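Local coordinates for uncharacterized protein (Ruminococcus gnavus, PDB 4QAN) that is of unknown function but has a cystatin-like fold, belongs as a divergent member to the NTF2-like superfamily, and probably binds metal ions, at residues 18-23 and 202-207. Numbering follows the deposited sequence.
Sequences ESEITS and PNQLTG
Two irregular loops of this cystatin-like, NTF2-like protein cross here almost at right angles on the surface: segment 18-23, leading into helix 27-39, and segment 202-207, on the way to helix 221-234. Their backbones meet through I21 N, which donates to L205 O (3.0 Å) in the plane of that carbonyl. I21 supplies the apolar part of the join. Its CG1 lies anti to the carbonyl carbon, and the nearly extended chi2 carries CD1 onto the aliphatic stem of Q204, 3.5 Å from Q204 CB; the two side chains cross roughly perpendicularly. A long, flexible glutamine suits this half-open place, because CB and CG offer methylenes to I21 while the chain, bent at chi2, turns its polar end toward E20, the carboxylate and amide planes standing 66° apart. A glycine here, lacking CB and CG, would probably loosen the packing against I21 CD1 and CG1 and with it the crossing. S19, small enough for a tight approach, brings its CB to 3.1 Å from T206 O, a carbonyl that accepts a hydrogen bond from R48 NH1 of helix 43-48. L205 turns aside from I21, its isobutyl group resting on that helix and on Y33 of helix 27-39. T206, buried, suits its place because a short branched side chain, with F24 against it, sets a hydroxyl close to the backbone: OG1, anti to its own backbone N (chi1 -160°), gives its proton to I21 O at 2.6 Å, arriving 35° out of the carbonyl plane.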
loop_
_atom_site.group_PDB
_atom_site.type_symbol
_atom_site.label_atom_id
_atom_site.label_comp_id
_atom_site.label_asym_id
_atom_site.label_seq_id
_atom_site.Cartn_x
_atom_site.Cartn_y
_atom_site.Cartn_z
ATOM N N GLU A 18 17.950 -15.561 3.103
ATOM C CA GLU A 18 19.008 -14.626 3.486
ATOM C C GLU A 18 19.272 -13.573 2.397
ATOM O O GLU A 18 19.265 -13.891 1.205
ATOM C CB GLU A 18 20.307 -15.411 3.750
ATOM C CG GLU A 18 21.252 -14.771 4.756
ATOM C CD GLU A 18 20.632 -14.607 6.140
ATOM O OE1 GLU A 18 19.880 -15.502 6.602
ATOM O OE2 GLU A 18 20.902 -13.569 6.777
ATOM N N SER A 19 19.511 -12.326 2.813
ATOM C CA SER A 19 19.966 -11.267 1.903
ATOM C C SER A 19 21.481 -11.019 1.989
ATOM O O SER A 19 21.976 -10.507 2.988
ATOM C CB SER A 19 19.213 -9.967 2.183
ATOM O OG SER A 19 19.227 -9.631 3.552
ATOM N N GLU A 20 22.206 -11.350 0.923
ATOM C CA GLU A 20 23.666 -11.246 0.917
ATOM C C GLU A 20 24.197 -9.939 0.302
ATOM O O GLU A 20 25.415 -9.763 0.175
ATOM C CB GLU A 20 24.268 -12.454 0.193
ATOM C CG GLU A 20 23.525 -13.750 0.484
ATOM C CD GLU A 20 24.387 -14.988 0.370
ATOM O OE1 GLU A 20 25.369 -14.985 -0.398
ATOM O OE2 GLU A 20 24.072 -15.976 1.063
ATOM N N ILE A 21 23.294 -9.036 -0.081
ATOM C CA ILE A 21 23.655 -7.712 -0.593
ATOM C C ILE A 21 23.202 -6.683 0.431
ATOM O O ILE A 21 22.009 -6.482 0.583
ATOM C CB ILE A 21 22.955 -7.413 -1.949
ATOM C CG1 ILE A 21 23.666 -8.128 -3.106
ATOM C CG2 ILE A 21 22.923 -5.915 -2.242
ATOM C CD1 ILE A 21 22.810 -8.284 -4.350
ATOM N N THR A 22 24.140 -6.027 1.123
ATOM C CA THR A 22 23.762 -4.995 2.101
ATOM C C THR A 22 22.972 -3.870 1.441
ATOM O O THR A 22 21.885 -3.511 1.891
ATOM C CB THR A 22 24.973 -4.316 2.768
ATOM O OG1 THR A 22 25.911 -5.300 3.222
ATOM C CG2 THR A 22 24.518 -3.450 3.948
ATOM N N SER A 23 23.546 -3.319 0.375
ATOM C CA SER A 23 23.077 -2.071 -0.212
ATOM C C SER A 23 23.575 -1.911 -1.641
ATOM O O SER A 23 24.489 -2.604 -2.069
ATOM C CB SER A 23 23.580 -0.891 0.628
ATOM O OG SER A 23 24.999 -0.932 0.773
ATOM N N PRO A 202 22.846 -9.449 -11.021
ATOM C CA PRO A 202 23.117 -10.224 -9.810
ATOM C C PRO A 202 22.057 -11.279 -9.504
ATOM O O PRO A 202 20.969 -11.285 -10.104
ATOM C CB PRO A 202 23.090 -9.159 -8.706
ATOM C CG PRO A 202 22.131 -8.135 -9.203
ATOM C CD PRO A 202 22.252 -8.133 -10.707
ATOM N N ASN A 203 22.393 -12.176 -8.581
ATOM C CA ASN A 203 21.377 -12.961 -7.887
ATOM C C ASN A 203 21.787 -13.335 -6.479
ATOM O O ASN A 203 21.966 -14.504 -6.149
ATOM C CB ASN A 203 20.957 -14.185 -8.681
ATOM C CG ASN A 203 22.122 -14.937 -9.245
ATOM O OD1 ASN A 203 23.248 -14.830 -8.759
ATOM N ND2 ASN A 203 21.863 -15.696 -10.294
ATOM N N GLN A 204 21.971 -12.297 -5.674
ATOM C CA GLN A 204 21.723 -12.369 -4.248
ATOM C C GLN A 204 20.428 -11.584 -4.085
ATOM O O GLN A 204 19.949 -10.974 -5.039
ATOM C CB GLN A 204 22.812 -11.680 -3.427
ATOM C CG GLN A 204 24.239 -11.750 -3.974
ATOM C CD GLN A 204 24.850 -13.124 -3.832
ATOM O OE1 GLN A 204 24.234 -14.126 -4.200
ATOM N NE2 GLN A 204 26.076 -13.185 -3.298
ATOM N N LEU A 205 19.884 -11.592 -2.877
ATOM C CA LEU A 205 18.838 -10.661 -2.487
ATOM C C LEU A 205 19.450 -9.598 -1.589
ATOM O O LEU A 205 20.525 -9.784 -1.019
ATOM C CB LEU A 205 17.724 -11.377 -1.721
ATOM C CG LEU A 205 17.355 -12.771 -2.207
ATOM C CD1 LEU A 205 16.233 -13.320 -1.341
ATOM C CD2 LEU A 205 16.966 -12.740 -3.675
ATOM N N THR A 206 18.767 -8.470 -1.496
ATOM C CA THR A 206 19.065 -7.450 -0.519
ATOM C C THR A 206 17.936 -7.518 0.525
ATOM O O THR A 206 17.108 -8.428 0.495
ATOM C CB THR A 206 19.187 -6.060 -1.185
ATOM O OG1 THR A 206 19.927 -5.168 -0.337
ATOM C CG2 THR A 206 17.779 -5.458 -1.504
ATOM N N GLY A 207 17.900 -6.568 1.447
ATOM C CA GLY A 207 17.110 -6.732 2.650
ATOM C C GLY A 207 15.620 -6.863 2.442
ATOM O O GLY A 207 15.063 -6.278 1.515
#